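Local coordinates for uncharacterized protein (Staphylococcus aureus subsp. aureus, PDB 4H0A) that is of unknown function but belongs to the CAP family of cysteine-rich secretory proteins, combining a CAP-associated N-terminal region with a CAP region, at residues Ala112-His117 with Thr146-Gly151; Pro124-Asp129 with Met176-Glu181; Ser297-Ser302 with Tyr316-Leu321. All blocks are in the same frame, centred on the assembly; numbering follows the deposited sequence.

Interaction 1 (Ala112-His117 with Thr146-Gly151)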
# COMPACT_ATOMS: atom_id res chain seq x y z
N ALA A 112 6.93 -18.80 -4.02
CA ALA A 112 6.58 -20.05 -4.72
C ALA A 112 6.04 -21.14 -3.77
O ALA A 112 5.27 -22.00 -4.20
CB ALA A 112 7.78 -20.58 -5.48
N GLU A 113 6.46 -21.11 -2.48
CA GLU A 113 6.04 -22.03 -1.42
C GLU A 113 4.53 -21.85 -1.03
O GLU A 113 3.96 -22.75 -0.42
CB GLU A 113 6.93 -21.80 -0.18
CG GLU A 113 6.78 -22.77 0.98
CD GLU A 113 7.73 -22.44 2.12
OE1 GLU A 113 8.94 -22.75 1.99
OE2 GLU A 113 7.27 -21.85 3.12
N ILE A 114 3.91 -20.70 -1.34
CA ILE A 114 2.50 -20.46 -1.02
C ILE A 114 1.61 -21.43 -1.79
O ILE A 114 0.79 -22.13 -1.21
CB ILE A 114 2.12 -18.99 -1.32
CG1 ILE A 114 2.83 -18.04 -0.34
CG2 ILE A 114 0.60 -18.79 -1.27
CD1 ILE A 114 2.97 -16.64 -0.84
N PHE A 115 1.83 -21.51 -3.09
CA PHE A 115 1.02 -22.32 -3.99
C PHE A 115 1.14 -23.86 -3.79
O PHE A 115 0.24 -24.57 -4.24
CB PHE A 115 1.38 -22.01 -5.46
CG PHE A 115 1.73 -20.56 -5.75
CD1 PHE A 115 0.82 -19.55 -5.50
CD2 PHE A 115 2.97 -20.23 -6.27
CE1 PHE A 115 1.15 -18.22 -5.76
CE2 PHE A 115 3.30 -18.90 -6.52
CZ PHE A 115 2.39 -17.90 -6.26
N ASN A 116 2.21 -24.38 -3.16
CA ASN A 116 2.37 -25.84 -3.03
C ASN A 116 1.24 -26.52 -2.22
O ASN A 116 0.94 -27.68 -2.49
CB ASN A 116 3.73 -26.23 -2.44
CG ASN A 116 4.00 -25.85 -1.01
OD1 ASN A 116 3.16 -25.28 -0.31
ND2 ASN A 116 5.22 -26.15 -0.56
N HIS A 117 0.65 -25.81 -1.23
CA HIS A 117 -0.40 -26.38 -0.38
C HIS A 117 -1.55 -25.39 -0.12
O HIS A 117 -2.22 -25.52 0.91
CB HIS A 117 0.22 -26.83 0.96
N THR A 146 -0.95 -11.91 -4.86
CA THR A 146 -1.85 -13.06 -4.78
C THR A 146 -3.04 -12.81 -3.87
O THR A 146 -2.85 -12.42 -2.73
CB THR A 146 -1.10 -14.30 -4.29
OG1 THR A 146 0.21 -14.27 -4.84
CG2 THR A 146 -1.83 -15.61 -4.67
N LEU A 147 -4.26 -13.05 -4.39
CA LEU A 147 -5.50 -12.92 -3.61
C LEU A 147 -5.86 -14.33 -3.15
O LEU A 147 -6.04 -15.20 -4.00
CB LEU A 147 -6.62 -12.30 -4.44
CG LEU A 147 -7.96 -12.08 -3.73
CD1 LEU A 147 -7.80 -11.16 -2.51
CD2 LEU A 147 -8.98 -11.48 -4.68
N ILE A 148 -5.89 -14.57 -1.83
CA ILE A 148 -6.16 -15.91 -1.29
C ILE A 148 -7.36 -15.84 -0.38
O ILE A 148 -7.42 -14.93 0.44
CB ILE A 148 -4.93 -16.48 -0.53
CG1 ILE A 148 -3.64 -16.39 -1.38
CG2 ILE A 148 -5.19 -17.94 -0.10
CD1 ILE A 148 -2.35 -16.75 -0.65
N LYS A 149 -8.29 -16.81 -0.48
CA LYS A 149 -9.44 -16.84 0.41
C LYS A 149 -9.11 -17.76 1.58
O LYS A 149 -8.77 -18.92 1.36
CB LYS A 149 -10.71 -17.30 -0.33
CG LYS A 149 -11.99 -17.10 0.47
CD LYS A 149 -13.23 -17.42 -0.35
CE LYS A 149 -14.50 -17.30 0.47
NZ LYS A 149 -15.72 -17.45 -0.37
N TYR A 150 -9.14 -17.23 2.81
CA TYR A 150 -8.91 -17.99 4.05
C TYR A 150 -10.19 -17.95 4.84
O TYR A 150 -10.54 -16.91 5.40
CB TYR A 150 -7.76 -17.37 4.86
CG TYR A 150 -6.39 -17.58 4.24
CD1 TYR A 150 -5.83 -18.84 4.15
CD2 TYR A 150 -5.65 -16.50 3.79
CE1 TYR A 150 -4.58 -19.04 3.58
CE2 TYR A 150 -4.38 -16.68 3.24
CZ TYR A 150 -3.84 -17.95 3.15
OH TYR A 150 -2.60 -18.14 2.60
N GLY A 151 -10.92 -19.06 4.84
CA GLY A 151 -12.22 -19.10 5.49
C GLY A 151 -13.16 -18.15 4.78
O GLY A 151 -13.28 -18.22 3.56
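Ile-114 and Ile-148 meet methyl to methyl, CG2 of Ile-114 lying 3.6 Å from CD1 of Ile-148. Both CB atoms point into the interface, and the two branched chains pass each other at a slant instead of lying alongside. Ile-148 sends its longer arm across: with CG1 opposite the carbonyl carbon and the chain continuing extended (chi2 172°), CD1 becomes the foremost atom of the strand. Ile-114 answers with its short branch, CG2, while CG1 runs off beside its own backbone N.

Phe-115 and Thr-146 make a looser second pair. The ring presents its rim, CE1 of Phe-115 approaching the methyl CG2 of Thr-146 at 4.1 Å, and that methyl lies near the ring plane, so neither aromatic face is used for Thr-146. The hydroxyl OG1 of Thr-146 is hydrogen-bonded to the carbonyl of Leu-142 and, with that bond made, still lies 4.2 Å from CE1 of Phe-115. On the strand itself, CG2 of Ile-148 rests 3.5 Å above the ring plane of Tyr-150, towards the rim, while CD1 points on to the loop.

The loop backbone stays well back, with 9.4 Å between CA of Ile-114 and CA of Thr-146, and it folds into a type I turn from Ile-114 to His-117. The strand 145-150 is an outermost strand of an antiparallel sheet in the CAP-associated N-terminal region; it pairs with strand 153-159, whose Val-157 touches both isoleucines, and Ile-114 reaches further to Val-166 on strand 166-172, so Ile-114 spans the outer three strands.

Interaction 2 (Pro124-Asp129 with Met176-Glu181)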
# COMPACT_ATOMS: atom_id res chain seq x y z
N PRO A 124 -11.40 -14.81 -8.78
CA PRO A 124 -12.15 -14.81 -7.52
C PRO A 124 -13.45 -14.02 -7.66
O PRO A 124 -13.50 -13.00 -8.34
CB PRO A 124 -11.18 -14.20 -6.51
CG PRO A 124 -10.17 -13.51 -7.29
CD PRO A 124 -10.14 -14.05 -8.67
N SER A 125 -14.50 -14.56 -7.05
CA SER A 125 -15.86 -14.03 -7.16
C SER A 125 -16.55 -14.00 -5.81
O SER A 125 -16.36 -14.90 -5.00
CB SER A 125 -16.65 -14.90 -8.14
OG SER A 125 -17.82 -14.25 -8.59
N PHE A 126 -17.39 -12.98 -5.58
CA PHE A 126 -18.15 -12.86 -4.34
C PHE A 126 -19.26 -11.83 -4.49
O PHE A 126 -19.27 -11.08 -5.47
CB PHE A 126 -17.22 -12.48 -3.16
CG PHE A 126 -16.45 -11.20 -3.37
CD1 PHE A 126 -17.02 -9.97 -3.09
CD2 PHE A 126 -15.14 -11.23 -3.82
CE1 PHE A 126 -16.31 -8.79 -3.28
CE2 PHE A 126 -14.43 -10.05 -4.02
CZ PHE A 126 -15.02 -8.83 -3.74
N LYS A 127 -20.15 -11.75 -3.50
CA LYS A 127 -21.22 -10.75 -3.47
C LYS A 127 -21.07 -9.86 -2.26
O LYS A 127 -20.70 -10.35 -1.19
CB LYS A 127 -22.61 -11.42 -3.45
CG LYS A 127 -22.96 -12.11 -4.76
CD LYS A 127 -24.43 -12.51 -4.80
CE LYS A 127 -24.81 -13.08 -6.14
NZ LYS A 127 -26.28 -13.35 -6.24
N VAL A 128 -21.31 -8.55 -2.43
CA VAL A 128 -21.31 -7.54 -1.36
C VAL A 128 -22.69 -6.91 -1.40
O VAL A 128 -22.96 -6.15 -2.34
CB VAL A 128 -20.18 -6.49 -1.48
CG1 VAL A 128 -20.41 -5.32 -0.52
CG2 VAL A 128 -18.83 -7.12 -1.24
N ASP A 129 -23.57 -7.26 -0.43
CA ASP A 129 -24.93 -6.73 -0.36
C ASP A 129 -25.73 -7.11 -1.65
O ASP A 129 -26.46 -6.28 -2.19
CB ASP A 129 -24.86 -5.20 -0.14
CG ASP A 129 -26.16 -4.52 0.18
OD1 ASP A 129 -27.12 -5.21 0.55
OD2 ASP A 129 -26.23 -3.28 0.03
N MSE A 176 -14.23 -4.64 2.01
CA MSE A 176 -13.07 -3.76 1.84
C MSE A 176 -12.47 -3.99 0.46
O MSE A 176 -12.08 -3.03 -0.21
CB MSE A 176 -12.00 -4.00 2.93
CG MSE A 176 -10.80 -3.07 2.82
SE MSE A 176 -11.23 -1.32 3.53
CE MSE A 176 -11.50 -0.34 2.01
N LEU A 177 -12.36 -5.24 0.06
CA LEU A 177 -11.81 -5.60 -1.24
C LEU A 177 -12.62 -4.95 -2.39
O LEU A 177 -12.03 -4.38 -3.31
CB LEU A 177 -11.79 -7.14 -1.37
CG LEU A 177 -10.96 -7.75 -2.47
CD1 LEU A 177 -9.49 -7.45 -2.29
CD2 LEU A 177 -11.15 -9.25 -2.49
N ALA A 178 -13.96 -4.95 -2.30
CA ALA A 178 -14.81 -4.30 -3.32
C ALA A 178 -14.60 -2.77 -3.32
O ALA A 178 -14.61 -2.15 -4.38
CB ALA A 178 -16.28 -4.60 -3.07
N ASP A 179 -14.42 -2.19 -2.14
CA ASP A 179 -14.20 -0.75 -2.02
C ASP A 179 -12.82 -0.35 -2.58
O ASP A 179 -12.74 0.58 -3.38
CB ASP A 179 -14.34 -0.35 -0.55
CG ASP A 179 -14.46 1.14 -0.34
OD1 ASP A 179 -13.41 1.80 -0.19
OD2 ASP A 179 -15.60 1.65 -0.30
N ILE A 180 -11.74 -1.07 -2.22
CA ILE A 180 -10.39 -0.78 -2.74
C ILE A 180 -10.33 -1.08 -4.23
O ILE A 180 -9.75 -0.29 -4.97
CB ILE A 180 -9.27 -1.56 -1.98
CG1 ILE A 180 -9.16 -1.08 -0.54
CG2 ILE A 180 -7.90 -1.43 -2.71
CD1 ILE A 180 -8.20 -1.87 0.33
N GLU A 181 -10.91 -2.23 -4.66
CA GLU A 181 -10.89 -2.70 -6.05
C GLU A 181 -9.43 -2.77 -6.56
O GLU A 181 -9.06 -2.03 -7.48
CB GLU A 181 -11.77 -1.77 -6.91
CG GLU A 181 -12.10 -2.29 -8.30
CD GLU A 181 -12.85 -1.28 -9.15
OE1 GLU A 181 -13.80 -0.66 -8.62
OE2 GLU A 181 -12.50 -1.13 -10.34
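Phe-126 pushes its ring from a β-hairpin onto Leu-177 and Ala-178 of the helix 174-180. The hairpin is formed by strands 125-128 and 131-136, the former an outer strand of a small antiparallel sheet, and the helix crosses strand 125-128 almost at a right angle (95°), with the axes of the two short segments 9.5 Å apart.

From CB, which points at the helix, the phenylalanine chain turns to set CG between the backbone N and the carbonyl carbon (chi1 57°), and the ring stands out from the strand. Along one side of the ring, CE2 of Phe-126 comes within 3.7 Å of CD2 of Leu-177, and CZ of Phe-126 follows at 4.1 Å from the same methyl; the approach is oblique, and the two chains slant past each other. On the other side CE1 of Phe-126 meets CB of Ala-178 at 4.2 Å, this methyl lying near the ring plane. The ring tip thus rests on two consecutive helix residues, while Phe-135 of the hairpin partner strand touches both Phe-126 and Leu-177.

Two residues further along the strand, Val-128 faces the helix as well, and the nearest pair of CA atoms is here, 7.5 Å from Val-128 to Ala-178. At the start of the helix, NZ of Lys-174 hydrogen-bonds to the carbonyl O of Lys-127. CB of Ala-178 is shared, lying 4.0 Å from CG2 of Val-128 as well as against the ring.

Interaction 3 (Ser297-Ser302 with Tyr316-Leu321)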
# COMPACT_ATOMS: atom_id res chain seq x y z
N SER A 297 13.92 0.51 -8.31
CA SER A 297 15.32 0.93 -8.12
C SER A 297 15.42 2.26 -7.38
O SER A 297 16.35 2.44 -6.60
CB SER A 297 16.08 0.99 -9.45
OG SER A 297 15.70 2.08 -10.27
N ARG A 298 14.45 3.17 -7.57
CA ARG A 298 14.44 4.46 -6.86
C ARG A 298 14.05 4.26 -5.39
O ARG A 298 14.72 4.81 -4.51
CB ARG A 298 13.48 5.46 -7.52
CG ARG A 298 13.99 5.96 -8.87
CD ARG A 298 12.86 6.41 -9.76
NE ARG A 298 13.32 6.82 -11.09
CZ ARG A 298 12.53 7.06 -12.13
NH1 ARG A 298 11.21 6.94 -12.02
NH2 ARG A 298 13.05 7.41 -13.30
N LEU A 299 12.98 3.48 -5.11
CA LEU A 299 12.55 3.20 -3.73
C LEU A 299 13.66 2.54 -2.91
O LEU A 299 13.85 2.88 -1.75
CB LEU A 299 11.33 2.27 -3.70
CG LEU A 299 9.96 2.86 -4.00
CD1 LEU A 299 8.95 1.75 -4.21
CD2 LEU A 299 9.49 3.77 -2.88
N LEU A 300 14.37 1.58 -3.52
CA LEU A 300 15.42 0.81 -2.86
C LEU A 300 16.83 1.30 -3.21
O LEU A 300 17.78 0.52 -3.13
CB LEU A 300 15.28 -0.67 -3.26
CG LEU A 300 13.89 -1.27 -3.11
CD1 LEU A 300 13.87 -2.69 -3.63
CD2 LEU A 300 13.41 -1.20 -1.66
N ASN A 301 16.99 2.58 -3.55
CA ASN A 301 18.30 3.12 -3.88
C ASN A 301 19.08 3.38 -2.59
O ASN A 301 18.62 4.15 -1.75
CB ASN A 301 18.15 4.41 -4.68
CG ASN A 301 19.37 4.74 -5.48
OD1 ASN A 301 20.50 4.56 -5.03
ND2 ASN A 301 19.18 5.25 -6.69
N SER A 302 20.25 2.76 -2.44
CA SER A 302 21.08 2.95 -1.25
C SER A 302 21.68 4.37 -1.18
O SER A 302 22.02 4.82 -0.09
CB SER A 302 22.21 1.93 -1.22
OG SER A 302 22.99 1.98 -2.40
N TYR A 316 -0.32 10.33 -6.65
CA TYR A 316 0.71 10.10 -5.64
C TYR A 316 2.05 10.46 -6.25
O TYR A 316 2.37 9.92 -7.29
CB TYR A 316 0.72 8.63 -5.21
CG TYR A 316 -0.37 8.25 -4.23
CD1 TYR A 316 -1.64 7.92 -4.68
CD2 TYR A 316 -0.09 8.07 -2.88
CE1 TYR A 316 -2.63 7.48 -3.80
CE2 TYR A 316 -1.06 7.63 -1.99
CZ TYR A 316 -2.33 7.34 -2.45
OH TYR A 316 -3.27 6.90 -1.55
N SER A 317 2.83 11.35 -5.63
CA SER A 317 4.15 11.74 -6.13
C SER A 317 5.17 11.64 -5.01
O SER A 317 4.87 12.09 -3.91
CB SER A 317 4.12 13.16 -6.68
OG SER A 317 5.43 13.65 -6.92
N LEU A 318 6.35 11.05 -5.27
CA LEU A 318 7.41 10.93 -4.26
C LEU A 318 8.75 11.24 -4.90
O LEU A 318 9.19 10.51 -5.79
CB LEU A 318 7.42 9.53 -3.63
CG LEU A 318 8.28 9.33 -2.37
CD1 LEU A 318 7.84 10.27 -1.22
CD2 LEU A 318 8.22 7.89 -1.90
N ILE A 319 9.38 12.35 -4.48
CA ILE A 319 10.68 12.79 -4.98
C ILE A 319 11.75 12.25 -4.04
O ILE A 319 11.57 12.33 -2.83
CB ILE A 319 10.74 14.33 -5.09
CG1 ILE A 319 9.68 14.83 -6.09
CG2 ILE A 319 12.15 14.80 -5.50
CD1 ILE A 319 9.48 16.30 -6.12
N PHE A 320 12.85 11.72 -4.59
CA PHE A 320 13.98 11.19 -3.82
C PHE A 320 15.18 12.08 -4.02
O PHE A 320 15.31 12.68 -5.09
CB PHE A 320 14.35 9.77 -4.27
CG PHE A 320 13.18 8.82 -4.35
CD1 PHE A 320 12.40 8.76 -5.49
CD2 PHE A 320 12.84 8.04 -3.26
CE1 PHE A 320 11.30 7.91 -5.55
CE2 PHE A 320 11.75 7.18 -3.33
CZ PHE A 320 10.99 7.12 -4.48
N LEU A 321 16.07 12.13 -3.04
CA LEU A 321 17.26 12.97 -3.13
C LEU A 321 18.46 12.38 -2.41
O LEU A 321 18.32 11.83 -1.31
CB LEU A 321 16.93 14.33 -2.53
CG LEU A 321 17.78 15.51 -2.98
CD1 LEU A 321 17.31 16.02 -4.34
CD2 LEU A 321 17.74 16.63 -1.95
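Leu-299, whose CD2 methyl meets the ring of Phe-320, has its carbonyl O hydrogen-bonded to NH1 of Arg-217, and the same NH1 also binds the carbonyl of Asn-301. One guanidinium nitrogen from helix 201-219 therefore holds the chain where it leaves the helix 293-299. Beside this anchor, the Phe-320 ring is packed on its face and at its edge. Over one face lies CB of Arg-298 in a CH-pi contact, 4.2 Å from the ring centroid and 28° off the normal, with CE1 of Phe-320 the closest ring atom at 3.8 Å. The carbonyl O of Arg-298 stands over the same face nearer its rim, 3.9 Å above the plane. At the edge, CD2 of Leu-299 reaches CZ of Phe-320 at 4.0 Å.

The strand 315-322 is the middle strand of the mixed sheet of the CAP region, whose family fold is an α-β-α sandwich, and the helix end packs on it through Phe-320 and, more loosely, Leu-318. CB of Arg-298 points at the strand, but the extended chain then carries the guanidinium away, to a weak hydrogen bond between NH1 and OD1 of Asn-274 on strand 270-277. Leu-299 behaves the opposite way: its CB turns from the strand, while the chain brings CD2 back towards it, 4.4 Å from CD2 of Leu-318. Trp-289 of helix 282-290 and Thr-213 of helix 201-219 each touch both leucines.

In the fold
In each contact three of the four touching residues are buried, the partly exposed one being Phe-115, Val-128 and Arg-298 in turn. Each joins different elements: loop to edge strand in interaction 1, hairpin to helix in interaction 2, helix end to middle strand in interaction 3. Interactions 1 and 2 share the CAP-associated N-terminal region, alternate along the chain and touch: Leu-147 CD2 lies 3.5 Å from Pro-124 CG and 3.8 Å from Leu-177 CD2. Interaction 3 belongs to the CAP region, its nearest atoms about 10 Å from interaction 2 and about 17 Å from interaction 1. Ring rims meet methyls in all three; interaction 3 adds a ring face, met by CB of a charged residue.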